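Local coordinates for DUF2235 domain-containing protein (Pseudomonas aeruginosa, PDB 4O5P) that probably hydrolyses phospholipids as Tle1, a phospholipase effector of the type VI secretion system with an alpha/beta-hydrolase-type catalytic domain, at residues Phe123-Glu128 with Asn144-Trp148; Gly7-Ala11 with Ala466-Val472. All coordinates share one frame. Residues are numbered along the deposited sequence.

In the fold
Contact 1 (F123-E128 with N144-W148) and contact 2 (G7-A11 with A466-V472) lie on opposite sides of the chain's centre, their own centres about 36 Å apart, and share no secondary-structure element. Contact 1 folds the loop after strand 111-116 onto helix 139-162; contact 2, spanning 454 residues, sets strand 7-10 against the start of helix 469-487. Contact 1 lies deeper, its centre about 16 Å from the chain's centre, with three of seven touching residues buried and none exposed; contact 2 is about 21 Å out, with two buried and two exposed. Each has a bridging water, but the deeper contact adds a salt bridge, an indole hydrogen bond and an edge-to-face pair, whereas the outer, largely apolar one has no direct hydrogen bond.

Contact 1 of 2, residues Phe123-Glu128 with Asn144-Trp148; sequences FPDIKE and NRINW
Residues P124-D125 form a short 3-10 turn, while N144-W148 are helical; the CA atoms approach most closely at I126 and N144, 6.6 Å apart. Backbone hydrogen bonds run from F123 N to E128 O (2.8 Å) and from E128 N to F123 O (3.0 Å), and K127 (phi/psi 57/34) sits with E128 opposite F123, fitting a G1 beta bulge. F123 takes chi1 t, sending its ring edge to the face of W148, itself chi1 t: an edge-to-face pair with its centroid 4.6 Å from that of the five-membered indole ring, planes at 65°. D125 (chi1 m) accepts a hydrogen bond at OD2 from W148 NE1, 3.2 Å. I126, chi1 p, lays CD1 3.5 Å from R145 NH1. R145 is extended through chi3 (m, t, t) and turns at chi4 (68°), so that its guanidinium reaches E128 (t, t, chi3 -34°) in a two-pronged salt bridge, NH1 to OE1 2.9 Å and NH2 to OE2 3.0 Å. A water donates to E128 OE1 (2.6 Å) and accepts from N144 ND2 (3.1 Å). Salt bridge at one end, indole hydrogen bond and aromatic pair at the other, pin the loop to helix 139-162 in an alpha/beta-hydrolase-type fold. R145 NE also donates a hydrogen bond to P117 O, just beyond strand 111-116, whose Y114 and C116 meet W148; helix 238-254 touches R145 through E242.

Contact 2 of 2, residues Gly7-Ala11 with Ala466-Val472; sequences GFHIA and AGPLEEV
Strand 7-10, paired in parallel with strand 370-375 of the mixed sheet, packs on the first turn of helix 469-487, tying the N-terminal strand to the Tle1-like C-terminal region. The nearest CA pairs are I10-A466 (6.4 Å) and F8-P468 (6.8 Å). A466 comes first, its N 4.4 Å from I10 CG1. G467 is fully extended (173/179), its O 3.0 Å from F8 CE2, at the ring edge; a water donates to G467 O (3.2 Å) and to F8 O (2.9 Å). P468 occupies the N-cap position, its O accepting from V472 N at 3.2 Å. L469, chi1 t and chi2 p, makes a CH-pi contact: CB is 4.2 Å from the F8 ring centroid, 19° off the normal. V472 (chi1 t) sets CG2 3.7 Å from CE2 of F8 (chi1 t), while I10 (chi1 m, chi2 m) brings CD1 3.9 Å from V472 CG2. With no direct hydrogen bond across, the packing rests mainly on apolar and CH-pi contacts, with the G467 carbonyl at the F8 ring edge and a water joining two backbone carbonyls.

Contact 1 of 2, residues Phe123-Glu128 with Asn144-Trp148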
loop_
_atom_site.group_PDB
_atom_site.type_symbol
_atom_site.label_atom_id
_atom_site.label_comp_id
_atom_site.label_asym_id
_atom_site.label_seq_id
_atom_site.Cartn_x
_atom_site.Cartn_y
_atom_site.Cartn_z
ATOM N N PHE A 123 14.190 -6.827 -3.621
ATOM C CA PHE A 123 13.971 -6.544 -5.032
ATOM C C PHE A 123 15.331 -6.309 -5.687
ATOM O O PHE A 123 15.854 -5.188 -5.649
ATOM C CB PHE A 123 13.107 -5.292 -5.203
ATOM C CG PHE A 123 12.482 -5.156 -6.578
ATOM C CD1 PHE A 123 12.672 -6.137 -7.549
ATOM C CD2 PHE A 123 11.721 -4.038 -6.902
ATOM C CE1 PHE A 123 12.101 -6.011 -8.810
ATOM C CE2 PHE A 123 11.148 -3.907 -8.163
ATOM C CZ PHE A 123 11.349 -4.895 -9.119
ATOM N N PRO A 124 15.908 -7.367 -6.271
ATOM C CA PRO A 124 17.265 -7.305 -6.844
ATOM C C PRO A 124 17.374 -6.258 -7.946
ATOM O O PRO A 124 18.397 -5.588 -8.025
ATOM C CB PRO A 124 17.466 -8.709 -7.421
ATOM C CG PRO A 124 16.545 -9.590 -6.603
ATOM C CD PRO A 124 15.339 -8.729 -6.319
ATOM N N ASP A 125 16.318 -6.097 -8.743
ATOM C CA ASP A 125 16.317 -5.178 -9.882
ATOM C C ASP A 125 16.572 -3.718 -9.501
ATOM O O ASP A 125 17.006 -2.916 -10.339
ATOM C CB ASP A 125 14.995 -5.276 -10.665
ATOM C CG ASP A 125 14.780 -6.642 -11.293
ATOM O OD1 ASP A 125 15.239 -7.650 -10.704
ATOM O OD2 ASP A 125 14.140 -6.712 -12.373
ATOM N N ILE A 126 16.286 -3.373 -8.248
ATOM C CA ILE A 126 16.540 -2.026 -7.735
ATOM C C ILE A 126 17.598 -2.067 -6.621
ATOM O O ILE A 126 17.763 -1.110 -5.856
ATOM C CB ILE A 126 15.248 -1.358 -7.225
ATOM C CG1 ILE A 126 14.606 -2.197 -6.116
ATOM C CG2 ILE A 126 14.264 -1.125 -8.396
ATOM C CD1 ILE A 126 13.650 -1.405 -5.242
ATOM N N LYS A 127 18.295 -3.197 -6.552
ATOM C CA LYS A 127 19.368 -3.442 -5.573
ATOM C C LYS A 127 18.937 -3.300 -4.115
ATOM O O LYS A 127 19.718 -2.863 -3.268
ATOM C CB LYS A 127 20.598 -2.579 -5.870
ATOM C CG LYS A 127 21.273 -2.948 -7.186
ATOM C CD LYS A 127 22.503 -2.093 -7.454
ATOM C CE LYS A 127 22.108 -0.684 -7.797
ATOM N NZ LYS A 127 23.160 -0.045 -8.632
ATOM N N GLU A 128 17.684 -3.663 -3.837
ATOM C CA GLU A 128 17.173 -3.710 -2.476
ATOM C C GLU A 128 17.397 -5.136 -2.022
ATOM O O GLU A 128 16.623 -6.032 -2.374
ATOM C CB GLU A 128 15.681 -3.382 -2.465
ATOM C CG GLU A 128 15.050 -3.292 -1.073
ATOM C CD GLU A 128 13.734 -2.536 -1.106
ATOM O OE1 GLU A 128 13.625 -1.588 -1.924
ATOM O OE2 GLU A 128 12.809 -2.884 -0.338
ATOM N N ASN A 144 11.571 3.900 -6.070
ATOM C CA ASN A 144 12.339 3.014 -6.942
ATOM C C ASN A 144 11.457 1.988 -7.642
ATOM O O ASN A 144 11.736 1.599 -8.784
ATOM C CB ASN A 144 13.421 2.278 -6.150
ATOM C CG ASN A 144 14.500 3.201 -5.630
ATOM O OD1 ASN A 144 14.698 4.313 -6.140
ATOM N ND2 ASN A 144 15.212 2.744 -4.607
ATOM N N ARG A 145 10.412 1.533 -6.954
ATOM C CA ARG A 145 9.450 0.613 -7.579
ATOM C C ARG A 145 8.618 1.272 -8.697
ATOM O O ARG A 145 8.399 0.678 -9.766
ATOM C CB ARG A 145 8.551 -0.013 -6.499
ATOM C CG ARG A 145 9.314 -1.026 -5.644
ATOM C CD ARG A 145 8.506 -1.500 -4.426
ATOM N NE ARG A 145 9.184 -2.593 -3.738
ATOM C CZ ARG A 145 10.322 -2.460 -3.064
ATOM N NH1 ARG A 145 10.932 -1.275 -2.987
ATOM N NH2 ARG A 145 10.856 -3.510 -2.460
ATOM N N ILE A 146 8.158 2.493 -8.447
ATOM C CA ILE A 146 7.479 3.276 -9.484
ATOM C C ILE A 146 8.393 3.464 -10.706
ATOM O O ILE A 146 7.992 3.228 -11.847
ATOM C CB ILE A 146 7.042 4.659 -8.933
ATOM C CG1 ILE A 146 6.039 4.471 -7.790
ATOM C CG2 ILE A 146 6.377 5.489 -10.014
ATOM C CD1 ILE A 146 5.982 5.649 -6.854
ATOM N N ASN A 147 9.637 3.851 -10.462
ATOM C CA ASN A 147 10.554 4.098 -11.573
ATOM C C ASN A 147 10.945 2.841 -12.352
ATOM O O ASN A 147 11.087 2.881 -13.584
ATOM C CB ASN A 147 11.770 4.915 -11.103
ATOM C CG ASN A 147 11.406 6.373 -10.823
ATOM O OD1 ASN A 147 10.525 6.922 -11.474
ATOM N ND2 ASN A 147 12.065 6.994 -9.837
ATOM N N TRP A 148 11.108 1.731 -11.634
ATOM C CA TRP A 148 11.271 0.416 -12.246
ATOM C C TRP A 148 10.093 0.165 -13.178
ATOM O O TRP A 148 10.270 -0.259 -14.321
ATOM C CB TRP A 148 11.264 -0.669 -11.159
ATOM C CG TRP A 148 11.494 -2.062 -11.688
ATOM C CD1 TRP A 148 12.705 -2.644 -11.952
ATOM C CD2 TRP A 148 10.500 -3.045 -12.005
ATOM N NE1 TRP A 148 12.522 -3.926 -12.415
ATOM C CE2 TRP A 148 11.175 -4.197 -12.458
ATOM C CE3 TRP A 148 9.100 -3.062 -11.967
ATOM C CZ2 TRP A 148 10.503 -5.348 -12.871
ATOM C CZ3 TRP A 148 8.435 -4.207 -12.372
ATOM C CH2 TRP A 148 9.135 -5.334 -12.818
HETATM O O HOH W 1 14.828 0.615 -2.450
#

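Contact 2 of 2, residues Gly7-Ala11 with Ala466-Val472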
loop_
_atom_site.group_PDB
_atom_site.type_symbol
_atom_site.label_atom_id
_atom_site.label_comp_id
_atom_site.label_asym_id
_atom_site.label_seq_id
_atom_site.Cartn_x
_atom_site.Cartn_y
_atom_site.Cartn_z
ATOM N N GLY A 7 -18.479 6.674 -8.789
ATOM C CA GLY A 7 -18.960 7.039 -7.468
ATOM C C GLY A 7 -18.570 6.017 -6.421
ATOM O O GLY A 7 -17.841 5.075 -6.708
ATOM N N PHE A 8 -19.084 6.189 -5.210
ATOM C CA PHE A 8 -18.793 5.265 -4.126
ATOM C C PHE A 8 -19.986 4.361 -3.817
ATOM O O PHE A 8 -21.125 4.841 -3.729
ATOM C CB PHE A 8 -18.394 6.048 -2.895
ATOM C CG PHE A 8 -18.216 5.203 -1.668
ATOM C CD1 PHE A 8 -17.061 4.482 -1.472
ATOM C CD2 PHE A 8 -19.216 5.137 -0.703
ATOM C CE1 PHE A 8 -16.894 3.709 -0.319
ATOM C CE2 PHE A 8 -19.060 4.360 0.430
ATOM C CZ PHE A 8 -17.898 3.648 0.618
ATOM N N HIS A 9 -19.735 3.055 -3.678
ATOM C CA HIS A 9 -20.811 2.105 -3.363
ATOM C C HIS A 9 -20.343 1.030 -2.395
ATOM O O HIS A 9 -19.135 0.861 -2.180
ATOM C CB HIS A 9 -21.328 1.423 -4.631
ATOM C CG HIS A 9 -21.739 2.377 -5.703
ATOM N ND1 HIS A 9 -23.015 2.887 -5.796
ATOM C CD2 HIS A 9 -21.040 2.924 -6.724
ATOM C CE1 HIS A 9 -23.085 3.706 -6.830
ATOM N NE2 HIS A 9 -21.901 3.741 -7.414
ATOM N N ILE A 10 -21.302 0.323 -1.800
ATOM C CA ILE A 10 -21.008 -0.906 -1.076
ATOM C C ILE A 10 -20.607 -1.915 -2.145
ATOM O O ILE A 10 -21.075 -1.810 -3.291
ATOM C CB ILE A 10 -22.265 -1.423 -0.327
ATOM C CG1 ILE A 10 -22.694 -0.429 0.740
ATOM C CG2 ILE A 10 -21.998 -2.748 0.380
ATOM C CD1 ILE A 10 -21.586 -0.144 1.763
ATOM N N ALA A 11 -19.752 -2.877 -1.793
ATOM C CA ALA A 11 -19.461 -4.011 -2.669
ATOM C C ALA A 11 -20.743 -4.576 -3.279
ATOM O O ALA A 11 -21.772 -4.621 -2.613
ATOM C CB ALA A 11 -18.756 -5.098 -1.898
ATOM N N ALA A 466 -25.841 2.102 2.455
ATOM C CA ALA A 466 -25.302 3.104 1.546
ATOM C C ALA A 466 -24.970 4.399 2.277
ATOM O O ALA A 466 -25.685 4.817 3.196
ATOM C CB ALA A 466 -26.303 3.379 0.427
ATOM N N GLY A 467 -23.873 5.031 1.873
ATOM C CA GLY A 467 -23.572 6.379 2.314
ATOM C C GLY A 467 -22.193 6.729 1.813
ATOM O O GLY A 467 -21.549 5.908 1.174
ATOM N N PRO A 468 -21.728 7.948 2.102
ATOM C CA PRO A 468 -20.349 8.281 1.726
ATOM C C PRO A 468 -19.382 7.433 2.543
ATOM O O PRO A 468 -19.767 6.841 3.560
ATOM C CB PRO A 468 -20.217 9.757 2.136
ATOM C CG PRO A 468 -21.259 9.940 3.252
ATOM C CD PRO A 468 -22.410 9.045 2.818
ATOM N N LEU A 469 -18.126 7.390 2.130
ATOM C CA LEU A 469 -17.163 6.536 2.809
ATOM C C LEU A 469 -17.078 6.767 4.320
ATOM O O LEU A 469 -16.952 5.805 5.090
ATOM C CB LEU A 469 -15.792 6.666 2.162
ATOM C CG LEU A 469 -14.669 5.782 2.687
ATOM C CD1 LEU A 469 -15.128 4.325 2.771
ATOM C CD2 LEU A 469 -13.485 5.907 1.730
ATOM N N GLU A 470 -17.170 8.025 4.748
ATOM C CA GLU A 470 -17.108 8.330 6.178
ATOM C C GLU A 470 -18.186 7.599 6.991
ATOM O O GLU A 470 -17.904 7.008 8.035
ATOM C CB GLU A 470 -17.211 9.842 6.407
ATOM C CG GLU A 470 -16.026 10.647 5.887
ATOM C CD GLU A 470 -16.213 11.189 4.478
ATOM O OE1 GLU A 470 -16.912 10.548 3.658
ATOM O OE2 GLU A 470 -15.638 12.270 4.186
ATOM N N GLU A 471 -19.419 7.633 6.510
ATOM C CA GLU A 471 -20.512 7.004 7.232
ATOM C C GLU A 471 -20.420 5.492 7.205
ATOM O O GLU A 471 -20.808 4.826 8.179
ATOM C CB GLU A 471 -21.854 7.442 6.649
ATOM C CG GLU A 471 -22.157 8.905 6.900
ATOM C CD GLU A 471 -22.334 9.233 8.375
ATOM O OE1 GLU A 471 -22.639 8.329 9.193
ATOM O OE2 GLU A 471 -22.150 10.413 8.737
ATOM N N VAL A 472 -19.924 4.953 6.088
ATOM C CA VAL A 472 -19.763 3.515 5.968
ATOM C C VAL A 472 -18.699 3.067 6.967
ATOM O O VAL A 472 -18.837 2.028 7.606
ATOM C CB VAL A 472 -19.420 3.072 4.507
ATOM C CG1 VAL A 472 -18.903 1.653 4.476
ATOM C CG2 VAL A 472 -20.654 3.176 3.610
HETATM O O HOH W 2 -22.927 4.710 -1.466
#